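Local coordinates for protein enoyl-CoA hydratase (Mycobacterium smegmatis, PDB 3PE8) that probably catalyses the reversible hydration of the double bond of 2-enoyl-CoA thioesters, as an enoyl-CoA hydratase of the crotonase family, at residues A[56-61]-A[96-101]; A[64-69]-A[101-106]; A[116-121]-A[174-179]. One frame throughout, in Å; residues are numbered along the deposited sequence. Where two conformers were deposited one is given.

Interaction 1: A[56-61]-A[96-101]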
loop_
_atom_site.group_PDB
_atom_site.type_symbol
_atom_site.label_atom_id
_atom_site.label_comp_id
_atom_site.label_asym_id
_atom_site.label_seq_id
_atom_site.Cartn_x
_atom_site.Cartn_y
_atom_site.Cartn_z
ATOM N N VAL A 56 -29.590 10.048 9.759
ATOM C CA VAL A 56 -29.265 9.967 8.329
ATOM C C VAL A 56 -29.377 11.361 7.721
ATOM O O VAL A 56 -30.220 12.173 8.158
ATOM C CB VAL A 56 -30.224 8.983 7.552
ATOM C CG1 VAL A 56 -29.939 8.945 6.051
ATOM C CG2 VAL A 56 -30.131 7.557 8.155
ATOM N N VAL A 57 -28.468 11.674 6.793
ATOM C CA VAL A 57 -28.492 12.929 6.040
ATOM C C VAL A 57 -28.830 12.656 4.562
ATOM O O VAL A 57 -28.287 11.692 3.967
ATOM C CB VAL A 57 -27.122 13.668 6.120
ATOM C CG1 VAL A 57 -27.142 14.946 5.284
ATOM C CG2 VAL A 57 -26.766 14.042 7.589
ATOM N N ILE A 58 -29.702 13.489 3.982
ATOM C CA ILE A 58 -29.896 13.560 2.531
ATOM C C ILE A 58 -29.358 14.890 2.043
ATOM O O ILE A 58 -29.730 15.934 2.604
ATOM C CB ILE A 58 -31.407 13.415 2.144
ATOM C CG1 ILE A 58 -31.952 12.057 2.593
ATOM C CG2 ILE A 58 -31.626 13.642 0.627
ATOM C CD1 ILE A 58 -33.464 11.915 2.491
ATOM N N VAL A 59 -28.545 14.862 0.995
ATOM C CA VAL A 59 -28.073 16.076 0.359
ATOM C C VAL A 59 -28.733 16.183 -1.008
ATOM O O VAL A 59 -28.698 15.223 -1.774
ATOM C CB VAL A 59 -26.538 16.090 0.186
ATOM C CG1 VAL A 59 -26.071 17.344 -0.623
ATOM C CG2 VAL A 59 -25.809 16.090 1.535
ATOM N N THR A 60 -29.311 17.357 -1.322
ATOM C CA THR A 60 -29.930 17.534 -2.632
ATOM C C THR A 60 -29.772 18.978 -3.023
ATOM O O THR A 60 -29.272 19.785 -2.226
ATOM C CB THR A 60 -31.394 17.029 -2.628
ATOM O OG1 THR A 60 -31.854 16.849 -3.977
ATOM C CG2 THR A 60 -32.362 17.959 -1.875
ATOM N N GLY A 61 -30.201 19.308 -4.228
ATOM C CA GLY A 61 -30.175 20.703 -4.690
ATOM C C GLY A 61 -31.547 21.243 -5.015
ATOM O O GLY A 61 -32.432 20.503 -5.467
ATOM N N ILE A 96 -26.828 10.347 1.998
ATOM C CA ILE A 96 -27.468 9.937 0.744
ATOM C C ILE A 96 -27.522 11.173 -0.140
ATOM O O ILE A 96 -28.042 12.214 0.279
ATOM C CB ILE A 96 -28.911 9.454 0.950
ATOM C CG1 ILE A 96 -28.935 8.189 1.779
ATOM C CG2 ILE A 96 -29.608 9.218 -0.462
ATOM C CD1 ILE A 96 -30.320 7.894 2.424
ATOM N N GLY A 97 -26.928 11.090 -1.328
ATOM C CA GLY A 97 -27.056 12.174 -2.310
ATOM C C GLY A 97 -28.229 11.903 -3.206
ATOM O O GLY A 97 -28.274 10.832 -3.863
ATOM N N ALA A 98 -29.192 12.838 -3.254
ATOM C CA ALA A 98 -30.357 12.737 -4.144
ATOM C C ALA A 98 -30.093 13.718 -5.268
ATOM O O ALA A 98 -30.281 14.941 -5.129
ATOM C CB ALA A 98 -31.654 13.051 -3.390
ATOM N N ILE A 99 -29.573 13.183 -6.360
ATOM C CA ILE A 99 -29.070 14.039 -7.457
ATOM C C ILE A 99 -30.216 14.384 -8.387
ATOM O O ILE A 99 -30.689 13.531 -9.165
ATOM C CB ILE A 99 -27.948 13.358 -8.208
ATOM C CG1 ILE A 99 -26.878 12.762 -7.257
ATOM C CG2 ILE A 99 -27.303 14.369 -9.187
ATOM C CD1 ILE A 99 -26.292 13.798 -6.255
ATOM N N ASN A 100 -30.642 15.647 -8.332
ATOM C CA ASN A 100 -31.860 16.121 -8.989
ATOM C C ASN A 100 -31.652 16.705 -10.387
ATOM O O ASN A 100 -32.609 17.019 -11.063
ATOM C CB ASN A 100 -32.542 17.175 -8.120
ATOM C CG ASN A 100 -31.633 18.361 -7.826
ATOM O OD1 ASN A 100 -30.616 18.204 -7.135
ATOM N ND2 ASN A 100 -31.970 19.542 -8.356
ATOM N N GLY A 101 -30.401 16.897 -10.789
ATOM C CA GLY A 101 -30.060 17.560 -12.037
ATOM C C GLY A 101 -28.549 17.470 -12.216
ATOM O O GLY A 101 -27.902 16.573 -11.644
#

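Interaction 2: A[64-69]-A[101-106]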
loop_
_atom_site.group_PDB
_atom_site.type_symbol
_atom_site.label_atom_id
_atom_site.label_comp_id
_atom_site.label_asym_id
_atom_site.label_seq_id
_atom_site.Cartn_x
_atom_site.Cartn_y
_atom_site.Cartn_z
ATOM N N PRO A 64 -33.275 23.449 -10.997
ATOM C CA PRO A 64 -33.191 22.157 -11.685
ATOM C C PRO A 64 -31.799 21.559 -11.756
ATOM O O PRO A 64 -31.632 20.525 -12.418
ATOM C CB PRO A 64 -33.654 22.525 -13.081
ATOM C CG PRO A 64 -32.974 23.897 -13.283
ATOM C CD PRO A 64 -33.083 24.576 -11.936
ATOM N N VAL A 65 -30.820 22.181 -11.100
ATOM C CA VAL A 65 -29.425 21.740 -11.140
ATOM C C VAL A 65 -29.084 21.196 -9.752
ATOM O O VAL A 65 -29.559 21.723 -8.759
ATOM C CB VAL A 65 -28.514 22.902 -11.554
ATOM C CG1 VAL A 65 -27.030 22.533 -11.377
ATOM C CG2 VAL A 65 -28.805 23.339 -13.007
ATOM N N PHE A 66 -28.306 20.116 -9.647
ATOM C CA PHE A 66 -27.819 19.662 -8.336
ATOM C C PHE A 66 -26.745 20.635 -7.838
ATOM O O PHE A 66 -26.952 21.326 -6.825
ATOM C CB PHE A 66 -27.301 18.213 -8.365
ATOM C CG PHE A 66 -26.589 17.820 -7.106
ATOM C CD1 PHE A 66 -27.309 17.519 -5.956
ATOM C CD2 PHE A 66 -25.219 17.709 -7.071
ATOM C CE1 PHE A 66 -26.670 17.159 -4.793
ATOM C CE2 PHE A 66 -24.565 17.295 -5.906
ATOM C CZ PHE A 66 -25.288 17.046 -4.766
ATOM N N CYS A 67 -25.649 20.759 -8.582
ATOM C CA CYS A 67 -24.541 21.663 -8.227
ATOM C C CYS A 67 -23.610 21.804 -9.424
ATOM O O CYS A 67 -23.078 20.790 -9.894
ATOM C CB CYS A 67 -23.763 21.121 -7.019
ATOM S SG CYS A 67 -22.405 22.189 -6.531
ATOM N N ALA A 68 -23.439 23.045 -9.905
ATOM C CA ALA A 68 -22.591 23.342 -11.073
ATOM C C ALA A 68 -21.116 23.435 -10.746
ATOM O O ALA A 68 -20.340 23.647 -11.672
ATOM C CB ALA A 68 -23.052 24.656 -11.738
ATOM N N GLY A 69 -20.738 23.320 -9.466
ATOM C CA GLY A 69 -19.323 23.368 -9.045
ATOM C C GLY A 69 -19.001 24.608 -8.227
ATOM O O GLY A 69 -19.876 25.307 -7.765
ATOM N N GLY A 101 -30.401 16.897 -10.789
ATOM C CA GLY A 101 -30.060 17.560 -12.037
ATOM C C GLY A 101 -28.549 17.470 -12.216
ATOM O O GLY A 101 -27.902 16.573 -11.644
ATOM N N ALA A 102 -27.994 18.392 -12.997
ATOM C CA ALA A 102 -26.575 18.362 -13.320
ATOM C C ALA A 102 -25.712 18.483 -12.066
ATOM O O ALA A 102 -25.976 19.304 -11.181
ATOM C CB ALA A 102 -26.216 19.489 -14.324
ATOM N N ALA A 103 -24.676 17.646 -12.029
ATOM C CA ALA A 103 -23.667 17.607 -10.965
ATOM C C ALA A 103 -22.335 17.718 -11.725
ATOM O O ALA A 103 -21.924 16.788 -12.404
ATOM C CB ALA A 103 -23.745 16.299 -10.210
ATOM N N VAL A 104 -21.729 18.886 -11.671
ATOM C CA VAL A 104 -20.618 19.246 -12.541
ATOM C C VAL A 104 -19.403 19.671 -11.752
ATOM O O VAL A 104 -19.489 20.526 -10.889
ATOM C CB VAL A 104 -21.047 20.366 -13.531
ATOM C CG1 VAL A 104 -19.894 20.717 -14.518
ATOM C CG2 VAL A 104 -22.315 19.925 -14.289
ATOM N N THR A 105 -18.267 19.016 -12.018
ATOM C CA THR A 105 -16.958 19.432 -11.533
ATOM C C THR A 105 -16.934 19.402 -10.013
ATOM O O THR A 105 -17.045 18.314 -9.463
ATOM C CB THR A 105 -16.504 20.707 -12.240
ATOM O OG1 THR A 105 -16.711 20.486 -13.639
ATOM C CG2 THR A 105 -15.000 20.995 -12.019
ATOM N N GLY A 106 -16.845 20.512 -9.288
ATOM C CA GLY A 106 -16.948 20.428 -7.823
ATOM C C GLY A 106 -18.253 19.832 -7.343
ATOM O O GLY A 106 -18.300 19.214 -6.284
HETATM O O HOH W 1 -29.810 20.048 -14.613
#

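Interaction 3: A[116-121]-A[174-179]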
loop_
_atom_site.group_PDB
_atom_site.type_symbol
_atom_site.label_atom_id
_atom_site.label_comp_id
_atom_site.label_asym_id
_atom_site.label_seq_id
_atom_site.Cartn_x
_atom_site.Cartn_y
_atom_site.Cartn_z
ATOM N N ILE A 116 -24.125 6.979 -0.615
ATOM C CA ILE A 116 -25.123 6.305 -1.467
ATOM C C ILE A 116 -25.741 7.394 -2.353
ATOM O O ILE A 116 -26.121 8.437 -1.846
ATOM C CB ILE A 116 -26.281 5.719 -0.610
ATOM C CG1 ILE A 116 -25.770 4.671 0.384
ATOM C CG2 ILE A 116 -27.403 5.206 -1.549
ATOM C CD1 ILE A 116 -26.837 4.319 1.526
ATOM N N LEU A 117 -25.820 7.162 -3.651
ATOM C CA LEU A 117 -26.479 8.102 -4.559
ATOM C C LEU A 117 -27.734 7.486 -5.162
ATOM O O LEU A 117 -27.748 6.289 -5.541
ATOM C CB LEU A 117 -25.551 8.519 -5.700
ATOM C CG LEU A 117 -24.288 9.308 -5.346
ATOM C CD1 LEU A 117 -23.509 9.750 -6.597
ATOM C CD2 LEU A 117 -24.662 10.555 -4.512
ATOM N N ILE A 118 -28.771 8.313 -5.267
ATOM C CA ILE A 118 -29.971 8.034 -6.022
ATOM C C ILE A 118 -30.146 9.197 -6.990
ATOM O O ILE A 118 -29.902 10.324 -6.635
ATOM C CB ILE A 118 -31.190 7.946 -5.099
ATOM C CG1 ILE A 118 -31.004 6.809 -4.078
ATOM C CG2 ILE A 118 -32.485 7.748 -5.935
ATOM C CD1 ILE A 118 -32.012 6.904 -2.874
ATOM N N ALA A 119 -30.541 8.918 -8.233
ATOM C CA ALA A 119 -30.638 9.949 -9.257
ATOM C C ALA A 119 -32.031 10.086 -9.808
ATOM O O ALA A 119 -32.702 9.109 -10.026
ATOM C CB ALA A 119 -29.705 9.641 -10.435
ATOM N N SER A 120 -32.430 11.321 -10.058
ATOM C CA SER A 120 -33.523 11.613 -10.970
ATOM C C SER A 120 -33.144 11.192 -12.400
ATOM O O SER A 120 -31.953 11.203 -12.787
ATOM C CB SER A 120 -33.788 13.127 -10.921
ATOM O OG SER A 120 -34.704 13.503 -11.897
ATOM N N GLU A 121 -34.177 10.892 -13.198
ATOM C CA GLU A 121 -34.032 10.668 -14.621
ATOM C C GLU A 121 -33.333 11.885 -15.276
ATOM O O GLU A 121 -32.680 11.743 -16.302
ATOM C CB GLU A 121 -35.418 10.440 -15.254
ATOM C CG GLU A 121 -36.347 11.672 -15.116
ATOM C CD GLU A 121 -37.837 11.369 -15.291
ATOM O OE1 GLU A 121 -38.185 10.353 -15.958
ATOM O OE2 GLU A 121 -38.675 12.138 -14.748
ATOM N N VAL A 174 -24.494 5.463 -9.421
ATOM C CA VAL A 174 -25.708 5.622 -8.626
ATOM C C VAL A 174 -26.335 4.255 -8.421
ATOM O O VAL A 174 -26.120 3.296 -9.208
ATOM C CB VAL A 174 -26.733 6.607 -9.237
ATOM C CG1 VAL A 174 -26.071 7.965 -9.492
ATOM C CG2 VAL A 174 -27.367 6.036 -10.531
ATOM N N THR A 175 -27.111 4.156 -7.351
ATOM C CA THR A 175 -27.762 2.887 -7.003
ATOM C C THR A 175 -29.157 2.682 -7.610
ATOM O O THR A 175 -29.687 1.545 -7.684
ATOM C CB THR A 175 -27.897 2.706 -5.492
ATOM O OG1 THR A 175 -28.763 3.695 -4.912
ATOM C CG2 THR A 175 -26.511 2.695 -4.776
ATOM N N GLU A 176 -29.768 3.783 -8.047
ATOM C CA GLU A 176 -31.172 3.810 -8.424
ATOM C C GLU A 176 -31.439 5.081 -9.223
ATOM O O GLU A 176 -30.870 6.130 -8.919
ATOM C CB GLU A 176 -32.025 3.771 -7.146
ATOM C CG GLU A 176 -33.490 3.626 -7.350
ATOM C CD GLU A 176 -34.289 3.509 -6.045
ATOM O OE1 GLU A 176 -33.743 3.696 -4.919
ATOM O OE2 GLU A 176 -35.526 3.278 -6.160
ATOM N N VAL A 177 -32.290 4.952 -10.242
ATOM C CA VAL A 177 -32.774 6.074 -11.041
ATOM C C VAL A 177 -34.294 6.032 -10.974
ATOM O O VAL A 177 -34.908 4.980 -11.228
ATOM C CB VAL A 177 -32.332 6.020 -12.509
ATOM C CG1 VAL A 177 -32.987 7.157 -13.285
ATOM C CG2 VAL A 177 -30.810 6.127 -12.565
ATOM N N VAL A 178 -34.882 7.188 -10.642
ATOM C CA VAL A 178 -36.339 7.325 -10.487
ATOM C C VAL A 178 -36.850 8.551 -11.232
ATOM O O VAL A 178 -36.079 9.449 -11.580
ATOM C CB VAL A 178 -36.762 7.437 -9.008
ATOM C CG1 VAL A 178 -36.352 6.168 -8.228
ATOM C CG2 VAL A 178 -36.159 8.678 -8.356
ATOM N N ALA A 179 -38.161 8.583 -11.480
ATOM C CA ALA A 179 -38.782 9.744 -12.067
ATOM C C ALA A 179 -38.455 10.969 -11.223
ATOM O O ALA A 179 -38.371 10.909 -9.994
ATOM C CB ALA A 179 -40.347 9.550 -12.153
#

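Interaction 1: A[56-61]-A[96-101]
Thr60 holds OG1 anti to its backbone N (chi1 -163°), which carries the hydroxyl across to Ala98 O, while Asn100 folds CG between its own N and carbonyl carbon (chi1 58°), which, with chi2 -66°, places OD1 beside Gly61 N. Thr60 OG1 donates to Ala98 O at 2.7 Å. Gly61 N reaches Asn100 OD1 by a bent bond of 3.1 Å, with the donor above the amide plane; the stronger polar partner of Asn100 is Asp63, bound through ND2. The second of these bonds carries the contact past the end of strand 96-99. Strands 56-61 and 96-99 are parallel neighbours in the central, mixed sheet of the crotonase fold. Ile96 N donates to Val57 O and Val59 N to Ile96 O, both at 2.8 Å, and Ala98 N to Val59 O at 2.9 Å, each nearly straight. On the face of Ile58 and Ile96, Ile58 CG2 packs on Ala98 CB at 4.1 Å and Val56 CG1 meets Ile96 CD1 at 3.8 Å; helix 183-195 covers Val56 and Ile58. Val59 points to the other face, where it touches Phe41 of helix 35-50 and Gly97 brings no side chain beside it.

Interaction 2: A[64-69]-A[101-106]
Phe66 and Cys67 meet Ala102 and Ala103 in a mainly backbone contact between the loop that follows strand 56-61 and the short strand 102-104, and the two pieces run nearly the same way, 10° apart end to end. A single bridge, Cys67 with Ala103, is the centre of it. Cys67 N donates to Ala102 O at 3.0 Å, and Val104 N donates to Cys67 O at 2.9 Å. Phe66 N also approaches Ala102 O, but its bond is weak, the angle at the hydrogen being only 125°; two successive N-H groups thus turn to one carbonyl. At the start of the contact a water accepts from Ala102 N and donates to Pro64 O, filling the place of a direct bond. Gly101 CA makes a CA-H...O contact of 3.4 Å with Pro64 O, on the side where a side chain would start.

With CG of Phe66 anti to its backbone N (chi1 170°), the end of the side chain leads off from the strand, and Phe66 CD2 rests 3.7 Å from Ala103 CB. Val65 CG1 sits 3.4 Å from Ala102 O. Cys67 SG accepts a long bond from Gly69 N, 3.6 Å, within the loop, and Gly69 CA comes 3.8 Å from Gly106 N. On its other edge Ala103 bonds to strand 124-126. Gly106 begins the helix that supplies Glu109, and the bound zinc ion, held by Glu109 and His129, lies with its nearest approach to Gly106 at about 4 Å. In crotonases the oxyanion hole for the thioester carbonyl is formed by two backbone N-H groups, one at the position of Gly106 and one from the residue right after the position of Gly69; a like role here is probable.

Interaction 3: A[116-121]-A[174-179]
At the edge of the central sheet of the crotonase fold, where the short strand 177-178 lies beside strand 116-120, Thr175 bonds to Leu117 just ahead of the parallel bridges Ala119-Val177 and Ser120-Val178. Leu117 O is gripped twice by one residue: Thr175 N and Thr175 OG1 both donate to it, each at 2.9 Å, from opposite faces of its carbonyl plane. The hydroxyl gets there because OG1 lies between the backbone N and the carbonyl carbon (chi1 64°), on the side of Leu117 O. Further along, Ala119 N donates to Glu176 O at 2.9 Å and Val178 N to Ala119 O at 3.0 Å; the pairing ends with Glu121 N on Val178 O, a more bent bond, 136° at the hydrogen.

Apolar groups meet on both faces. Val174 CG1 is set against Leu117 CB at 3.9 Å and also touches Ala119 CB, while Val177 CG1 touches the backbone just beyond strand 116-120, 3.9 Å from Glu121 CA. On the reverse face Ile118 and Glu176 run side by side, pointing the same way, with Glu176 CB 4.2 Å from Ile118 CG2 and Glu176 OE1 near Ile118 CD1. The carboxylate makes two salt bridges, OE1 with Arg155 of the second subunit and OE2 with Arg189, and Arg155 of that subunit also bonds Thr175 OG1.

Helix 165-171 packs on Val174 and Val177, helix 183-195 covers Ile118 and Val178 on the opposite face, and strand 95-99 flanks strand 116-120 on the side away from 177-178.

In the fold
From the N terminus, strand 56-61 enters the sheet first and is followed by the loop 64-69; the chain then returns through strand 95-99 and strand 102-104. Interaction 1 closes the span from 56-61 to 96-101; interaction 2 opens within that span at 64-69 and closes beyond it, at 101-106, so the two cross, with Gly101 belonging to both. Asn100 and Phe66 touch where they meet. Interaction 3 comes afterwards, in series, closing the long, largely helical stretch between 116-121 and 174-179. Strand 95-99 is bonded to strand 116-120, which joins interactions 1 and 3 in one sheet, whereas interaction 2 leads from that sheet toward the zinc site.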